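Long-range contact in carbohydrate binding module (Escherichia coli, PDB 2XFD), which binds cellobiose, and probably related beta-linked glycans such as xylan, through a calcium ion coordinated directly by sugar hydroxyls: residues Gly59-Ile67 with Glu98-Phe108. Sequence-based numbering, arbitrary orientation.
Sequences GRDVQVDYI and EWLHCNGYISF. With CA (calcium ion), chain C; CA (calcium ion), chain D; BGC (beta-D-glucopyranose), chain B; BGC (beta-D-glucopyranose), chain E.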
ATOM      1  N   GLY A  59      -3.788   7.579  15.799  1.00 12.50           N
ATOM      2  CA  GLY A  59      -2.365   7.259  15.897  1.00 12.10           C
ATOM      3  C   GLY A  59      -1.817   6.356  14.813  1.00 10.70           C
ATOM      4  O   GLY A  59      -0.611   6.084  14.817  1.00 11.40           O
ATOM      5  N   ARG A  60      -2.684   5.868  13.914  1.00  9.92           N
ATOM      6  CA  ARG A  60      -2.280   4.908  12.897  1.00  8.41           C
ATOM      7  C   ARG A  60      -2.297   5.523  11.489  1.00  6.81           C
ATOM      8  O   ARG A  60      -3.298   6.122  11.087  1.00  9.84           O
ATOM      9  CB  ARG A  60      -3.230   3.747  12.858  1.00  8.31           C
ATOM     10  CG  ARG A  60      -3.331   2.908  14.128  1.00  9.69           C
ATOM     11  CD  ARG A  60      -4.250   1.745  13.936  1.00  9.39           C
ATOM     12  NE  ARG A  60      -4.465   1.018  15.184  1.00 10.28           N
ATOM     13  CZ  ARG A  60      -5.412   0.143  15.416  1.00 12.30           C
ATOM     14  NH1 ARG A  60      -6.330  -0.128  14.528  1.00 13.50           N
ATOM     15  NH2 ARG A  60      -5.473  -0.423  16.610  1.00 14.25           N
ATOM     16  N   ASP A  61      -1.185   5.368  10.779  1.00  6.41           N
ATOM     17  CA  ASP A  61      -1.002   5.814   9.396  1.00  5.96           C
ATOM     18  C   ASP A  61       0.045   4.886   8.763  1.00  5.14           C
ATOM     19  O   ASP A  61       0.872   4.306   9.476  1.00  5.80           O
ATOM     20  CB  ASP A  61      -0.451   7.269   9.346  1.00  6.98           C
ATOM     21  CG  ASP A  61      -1.385   8.303   9.874  1.00  8.66           C
ATOM     22  OD1 ASP A  61      -0.892   9.155  10.678  1.00 13.22           O
ATOM     23  OD2 ASP A  61      -2.552   8.326   9.471  1.00  9.33           O
ATOM     24  N   VAL A  62       0.021   4.788   7.427  1.00  5.23           N
ATOM     25  CA  VAL A  62       0.953   3.922   6.693  1.00  4.90           C
ATOM     26  C   VAL A  62       1.755   4.744   5.704  1.00  4.39           C
ATOM     27  O   VAL A  62       1.212   5.623   5.007  1.00  5.17           O
ATOM     28  CB  VAL A  62       0.182   2.820   5.986  1.00  4.67           C
ATOM     29  CG1 VAL A  62       1.076   2.032   5.028  1.00  5.55           C
ATOM     30  CG2 VAL A  62      -0.485   1.873   7.019  1.00  5.58           C
ATOM     31  N   GLN A  63       3.040   4.443   5.607  1.00  4.03           N
ATOM     32  CA  GLN A  63       3.930   4.998   4.573  1.00  4.41           C
ATOM     33  C   GLN A  63       4.424   3.798   3.746  1.00  3.79           C
ATOM     34  O   GLN A  63       5.120   2.946   4.269  1.00  4.49           O
ATOM     35  CB  GLN A  63       5.067   5.790   5.170  1.00  4.52           C
ATOM     36  CG  GLN A  63       5.904   6.527   4.151  1.00  5.05           C
ATOM     37  CD  GLN A  63       7.159   7.155   4.700  1.00  6.37           C
ATOM     38  OE1 GLN A  63       7.555   6.960   5.841  1.00  7.01           O
ATOM     39  NE2 GLN A  63       7.770   7.950   3.925  1.00 11.72           N
ATOM     40  N   VAL A  64       4.081   3.789   2.459  1.00  4.34           N
ATOM     41  CA  VAL A  64       4.539   2.778   1.503  1.00  3.97           C
ATOM     42  C   VAL A  64       5.612   3.393   0.667  1.00  3.94           C
ATOM     43  O   VAL A  64       5.393   4.359  -0.030  1.00  5.35           O
ATOM     44  CB  VAL A  64       3.336   2.288   0.612  1.00  4.48           C
ATOM     45  CG1 VAL A  64       3.853   1.194  -0.325  1.00  4.68           C
ATOM     46  CG2 VAL A  64       2.168   1.850   1.407  1.00  6.04           C
ATOM     47  N   ASP A  65       6.805   2.850   0.747  1.00  4.41           N
ATOM     48  CA  ASP A  65       7.897   3.351  -0.073  1.00  4.87           C
ATOM     49  C   ASP A  65       7.687   3.021  -1.547  1.00  4.35           C
ATOM     50  O   ASP A  65       7.702   3.907  -2.436  1.00  4.45           O
ATOM     51  CB  ASP A  65       9.268   2.853   0.425  1.00  5.04           C
ATOM     52  CG  ASP A  65      10.447   3.577  -0.146  1.00  6.31           C
ATOM     53  OD1 ASP A  65      10.295   4.381  -1.049  1.00  6.50           O
ATOM     54  OD2 ASP A  65      11.579   3.310   0.338  1.00  8.56           O
ATOM     55  N   TYR A  66       7.490   1.758  -1.828  1.00  3.92           N
ATOM     56  CA  TYR A  66       7.429   1.211  -3.148  1.00  3.65           C
ATOM     57  C   TYR A  66       6.936  -0.227  -3.047  1.00  3.36           C
ATOM     58  O   TYR A  66       6.912  -0.820  -1.969  1.00  4.30           O
ATOM     59  CB  TYR A  66       8.779   1.296  -3.923  1.00  4.73           C
ATOM     60  CG  TYR A  66       9.933   0.599  -3.222  1.00  3.84           C
ATOM     61  CD1 TYR A  66      10.071  -0.753  -3.210  1.00  4.73           C
ATOM     62  CD2 TYR A  66      10.916   1.341  -2.600  1.00  6.20           C
ATOM     63  CE1 TYR A  66      11.168  -1.375  -2.621  1.00  5.22           C
ATOM     64  CE2 TYR A  66      11.987   0.744  -1.997  1.00  7.14           C
ATOM     65  CZ  TYR A  66      12.102  -0.621  -2.004  1.00  7.13           C
ATOM     66  OH  TYR A  66      13.194  -1.217  -1.366  1.00  8.90           O
ATOM     67  N   ILE A  67       6.620  -0.793  -4.213  1.00  3.32           N
ATOM     68  CA  ILE A  67       6.539  -2.224  -4.366  1.00  3.11           C
ATOM     69  C   ILE A  67       7.536  -2.634  -5.441  1.00  3.44           C
ATOM     70  O   ILE A  67       8.006  -1.832  -6.237  1.00  4.15           O
ATOM     71  CB  ILE A  67       5.101  -2.756  -4.679  1.00  4.01           C
ATOM     72  CG1 ILE A  67       4.681  -2.446  -6.101  1.00  3.81           C
ATOM     73  CG2 ILE A  67       4.144  -2.220  -3.651  1.00  4.43           C
ATOM     74  CD1 ILE A  67       3.360  -3.078  -6.462  1.00  4.87           C
ATOM     75  N   GLU A  98       3.284   8.475  -0.951  1.00  5.22           N
ATOM     76  CA  GLU A  98       3.587   7.300  -0.168  1.00  4.96           C
ATOM     77  C   GLU A  98       2.601   7.019   0.922  1.00  4.94           C
ATOM     78  O   GLU A  98       2.585   5.926   1.487  1.00  5.75           O
ATOM     79  CB  GLU A  98       4.981   7.424   0.433  1.00  5.40           C
ATOM     80  CG  GLU A  98       6.084   7.432  -0.592  1.00  6.02           C
ATOM     81  CD  GLU A  98       7.481   7.504  -0.026  1.00  6.68           C
ATOM     82  OE1 GLU A  98       7.646   8.186   1.022  1.00  9.49           O
ATOM     83  OE2 GLU A  98       8.416   6.942  -0.609  1.00  7.57           O
ATOM     84  N   TRP A  99       1.798   8.020   1.339  1.00  4.97           N
ATOM     85  CA  TRP A  99       1.037   7.913   2.576  1.00  5.17           C
ATOM     86  C   TRP A  99      -0.398   7.420   2.364  1.00  5.45           C
ATOM     87  O   TRP A  99      -1.096   7.871   1.478  1.00  6.72           O
ATOM     88  CB  TRP A  99       1.003   9.293   3.242  1.00  6.05           C
ATOM     89  CG  TRP A  99       2.338   9.624   3.831  1.00  6.21           C
ATOM     90  CD1 TRP A  99       3.373  10.247   3.224  1.00  8.66           C
ATOM     91  CD2 TRP A  99       2.824   9.207   5.110  1.00  6.53           C
ATOM     92  NE1 TRP A  99       4.466  10.324   4.039  1.00  9.98           N
ATOM     93  CE2 TRP A  99       4.152   9.700   5.234  1.00  9.05           C
ATOM     94  CE3 TRP A  99       2.261   8.518   6.207  1.00  6.55           C
ATOM     95  CZ2 TRP A  99       4.921   9.490   6.392  1.00  9.47           C
ATOM     96  CZ3 TRP A  99       3.034   8.351   7.313  1.00  8.25           C
ATOM     97  CH2 TRP A  99       4.354   8.856   7.384  1.00  8.60           C
ATOM     98  N   LEU A 100      -0.783   6.617   3.319  1.00  5.57           N
ATOM     99  CA  LEU A 100      -2.186   6.249   3.530  1.00  5.73           C
ATOM    100  C   LEU A 100      -2.520   6.684   4.937  1.00  6.03           C
ATOM    101  O   LEU A 100      -2.163   6.039   5.929  1.00  6.36           O
ATOM    102  CB  LEU A 100      -2.426   4.763   3.339  1.00  6.02           C
ATOM    103  CG  LEU A 100      -2.208   4.238   1.916  1.00  5.59           C
ATOM    104  CD1 LEU A 100      -2.070   2.737   1.888  1.00  7.30           C
ATOM    105  CD2 LEU A 100      -3.336   4.754   1.003  1.00  7.58           C
ATOM    106  N   HIS A 101      -3.218   7.811   5.053  1.00  7.21           N
ATOM    107  CA  HIS A 101      -3.675   8.353   6.367  1.00  7.91           C
ATOM    108  C   HIS A 101      -4.998   7.767   6.752  1.00  8.54           C
ATOM    109  O   HIS A 101      -5.281   7.474   7.934  1.00 10.19           O
ATOM    110  CB  HIS A 101      -3.739   9.863   6.302  1.00  9.53           C
ATOM    111  CG  HIS A 101      -2.441  10.508   5.988  1.00 10.39           C
ATOM    112  ND1 HIS A 101      -1.352  10.660   6.838  1.00 14.17           N
ATOM    113  CD2 HIS A 101      -2.098  11.097   4.835  1.00  7.43           C
ATOM    114  CE1 HIS A 101      -0.411  11.350   6.196  1.00  9.43           C
ATOM    115  NE2 HIS A 101      -0.852  11.592   4.973  1.00 13.35           N
ATOM    116  N   CYS A 102      -5.875   7.654   5.796  1.00  9.69           N
ATOM    117  CA  CYS A 102      -7.208   7.076   5.953  1.00 10.36           C
ATOM    118  C   CYS A 102      -7.158   5.627   5.425  1.00  9.49           C
ATOM    119  O   CYS A 102      -6.294   5.298   4.618  1.00  9.45           O
ATOM    120  CB  CYS A 102      -8.242   7.862   5.147  1.00 10.63           C
ATOM    121  SG  CYS A 102      -8.161   9.628   5.358  1.00 14.78           S
ATOM    122  N   ASN A 103      -8.159   4.846   5.790  1.00  9.43           N
ATOM    123  CA  ASN A 103      -8.374   3.605   5.086  1.00  9.24           C
ATOM    124  C   ASN A 103      -8.481   3.885   3.570  1.00  9.66           C
ATOM    125  O   ASN A 103      -9.143   4.836   3.187  1.00 11.29           O
ATOM    126  CB  ASN A 103      -9.613   2.853   5.560  1.00  9.51           C
ATOM    127  CG  ASN A 103      -9.461   2.252   6.932  1.00 10.66           C
ATOM    128  OD1 ASN A 103      -8.358   1.861   7.330  1.00 10.18           O
ATOM    129  ND2 ASN A 103     -10.563   2.205   7.648  1.00 14.78           N
ATOM    130  N   GLY A 104      -7.836   3.091   2.739  1.00  8.11           N
ATOM    131  CA  GLY A 104      -7.765   3.362   1.356  1.00  6.95           C
ATOM    132  C   GLY A 104      -6.571   2.618   0.771  1.00  6.21           C
ATOM    133  O   GLY A 104      -5.959   1.796   1.475  1.00  7.03           O
ATOM    134  N   TYR A 105      -6.261   2.873  -0.481  1.00  5.47           N
ATOM    135  CA  TYR A 105      -5.235   2.107  -1.168  1.00  5.22           C
ATOM    136  C   TYR A 105      -4.442   2.962  -2.137  1.00  4.63           C
ATOM    137  O   TYR A 105      -4.900   3.989  -2.596  1.00  5.34           O
ATOM    138  CB  TYR A 105      -5.849   0.893  -1.903  1.00  6.16           C
ATOM    139  CG  TYR A 105      -6.811   1.254  -3.018  1.00  6.26           C
ATOM    140  CD1 TYR A 105      -8.170   1.274  -2.835  1.00  8.64           C
ATOM    141  CD2 TYR A 105      -6.367   1.643  -4.242  1.00  7.09           C
ATOM    142  CE1 TYR A 105      -9.056   1.632  -3.897  1.00 11.73           C
ATOM    143  CE2 TYR A 105      -7.235   1.979  -5.256  1.00  9.60           C
ATOM    144  CZ  TYR A 105      -8.522   1.969  -5.082  1.00 11.31           C
ATOM    145  OH  TYR A 105      -9.379   2.276  -6.126  1.00 16.94           O
ATOM    146  N   ILE A 106      -3.282   2.459  -2.476  1.00  4.56           N
ATOM    147  CA  ILE A 106      -2.462   2.922  -3.599  1.00  4.22           C
ATOM    148  C   ILE A 106      -2.563   1.892  -4.681  1.00  3.99           C
ATOM    149  O   ILE A 106      -2.346   0.692  -4.418  1.00  4.76           O
ATOM    150  CB  ILE A 106      -1.006   3.184  -3.200  1.00  4.62           C
ATOM    151  CG1 ILE A 106      -0.930   4.114  -2.006  1.00  6.68           C
ATOM    152  CG2 ILE A 106      -0.260   3.719  -4.392  1.00  5.78           C
ATOM    153  CD1 ILE A 106       0.410   4.252  -1.379  1.00  6.81           C
ATOM    154  N   SER A 107      -2.873   2.299  -5.909  1.00  4.40           N
ATOM    155  CA  SER A 107      -2.904   1.404  -7.049  1.00  4.36           C
ATOM    156  C   SER A 107      -1.613   1.476  -7.805  1.00  4.29           C
ATOM    157  O   SER A 107      -1.119   2.527  -8.135  1.00  5.89           O
ATOM    158  CB  SER A 107      -4.005   1.793  -8.011  1.00  6.16           C
ATOM    159  OG  SER A 107      -3.976   1.007  -9.173  1.00  7.40           O
ATOM    160  N   PHE A 108      -1.036   0.294  -8.103  1.00  4.72           N
ATOM    161  CA  PHE A 108       0.252   0.177  -8.782  1.00  4.70           C
ATOM    162  C   PHE A 108       0.118  -0.385 -10.201  1.00  4.77           C
ATOM    163  O   PHE A 108       1.089  -0.750 -10.828  1.00  6.51           O
ATOM    164  CB  PHE A 108       1.232  -0.686  -7.984  1.00  4.56           C
ATOM    165  CG  PHE A 108       1.632  -0.043  -6.680  1.00  3.71           C
ATOM    166  CD1 PHE A 108       0.882  -0.174  -5.543  1.00  4.65           C
ATOM    167  CD2 PHE A 108       2.796   0.673  -6.586  1.00  4.45           C
ATOM    168  CE1 PHE A 108       1.261   0.418  -4.369  1.00  4.69           C
ATOM    169  CE2 PHE A 108       3.208   1.241  -5.422  1.00  4.23           C
ATOM    170  CZ  PHE A 108       2.445   1.135  -4.290  1.00  4.77           C
TER
HETATM  171 CA    CA C1111      -4.719   7.781  10.176  1.00 10.15          CA
HETATM  172 CA    CA D1112       9.235   5.847  -2.505  1.00  6.03          CA
HETATM  173  C2  BGC B   2      -6.101  10.882  10.008  1.00 12.28           C
HETATM  174  C3  BGC B   2      -7.179   9.931   9.519  1.00 13.06           C
HETATM  175  C4  BGC B   2      -8.588  10.488   9.779  1.00 16.09           C
HETATM  176  C5  BGC B   2      -8.669  11.868   9.152  1.00 15.72           C
HETATM  177  C6  BGC B   2     -10.010  12.626   9.274  1.00 22.06           C
HETATM  178  C1  BGC B   2      -6.320  12.270   9.460  1.00 14.35           C
HETATM  179  O2  BGC B   2      -4.827  10.286   9.682  1.00 12.56           O
HETATM  180  O3  BGC B   2      -7.009   8.699  10.227  1.00 13.21           O
HETATM  181  O4  BGC B   2      -9.569   9.686   9.174  1.00 20.57           O
HETATM  182  O5  BGC B   2      -7.661  12.667   9.702  1.00 18.65           O
HETATM  183  O6  BGC B   2     -10.244  12.809  10.655  1.00 25.80           O
HETATM  184  C2  BGC E   1      -5.509  16.773   9.928  0.50 19.07           C
HETATM  185  C3  BGC E   1      -5.913  15.373  10.305  1.00 22.38           C
HETATM  186  C4  BGC E   1      -5.259  14.319   9.415  1.00 18.87           C
HETATM  187  C5  BGC E   1      -3.817  14.623   9.292  1.00 23.93           C
HETATM  188  C6  BGC E   1      -3.185  13.615   8.398  1.00 21.64           C
HETATM  189  C1  BGC E   1      -3.995  16.830   9.872  1.00 32.97           C
HETATM  190  O1  BGC E   1      -3.438  18.105   9.655  1.00 36.95           O
HETATM  191  O2  BGC E   1      -6.066  17.710  10.830  0.50 21.05           O
HETATM  192  O3  BGC E   1      -7.330  15.225  10.248  1.00 28.65           O
HETATM  193  O4  BGC E   1      -5.363  13.151  10.064  1.00 17.86           O
HETATM  194  O5  BGC E   1      -3.633  15.970   8.808  1.00 31.34           O
HETATM  195  O6  BGC E   1      -1.827  13.911   8.229  1.00 29.13           O
HETATM  196  O   HOH W   1      -4.825   8.408  12.475  1.00 14.17           O
HETATM  197  O   HOH W   2      11.447   6.688  -2.297  1.00 12.00           O
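A calcium ion sits at each end of this strand pair, and the one between Asp-61 and His-101 also holds the sugar. The frame is a beta-sandwich: strand 62-67 pairs antiparallel with the short strand 99-100, then the chain turns through 101-103 and strand 104-108 returns in the facing sheet, its axis 27° from that of 62-67. At the sugar end, Asp-61 OD2 binds calcium at 2.3 Å, beside the carbonyl oxygens of Arg-60 and His-101, with Asp-56 and a water; O2 and O3 of one glucose enter the same shell, the direct metal-sugar contact of a calcium-dependent carbohydrate-binding module. The second glucose lays O6 over one face of the His-101 ring, while Asp-61 OD2 lies at that ring's edge. Backbone hydrogen bonds join the two segments, two between Val-62 and Leu-100 and one from Val-64 N to Glu-98 O. On one side of this sheet, Gln-63, its CG anti to the backbone N (chi1 -173°), runs across the Trp-99 indole, CB 3.7 Å from the six-membered ring's centroid and the amide nearly parallel to the ring. An alanine in place of Trp-99 would probably strip the flat surface from under Gln-63 CB and CG, leaving its amide to rely more on its polar partners. The amide is gripped at both ends: Arg-10 NE donates to OE1, and NE2 donates a 2.9 Å hydrogen bond to Glu-98 OE1, arriving from above the carboxylate plane. Glu-98's other oxygen, OE2, joins Asp-65 OD1 on the second calcium, completed by Asp-65 O, Gln-75, Glu-77 and water. Between the sheets, Val-64 meets Ile-106 tip to tip, and beyond them Ile-67 covers one face of Phe-108, its CG2 3.9 Å from the ring centroid and its CD1 3.5 Å from Phe-108 CG.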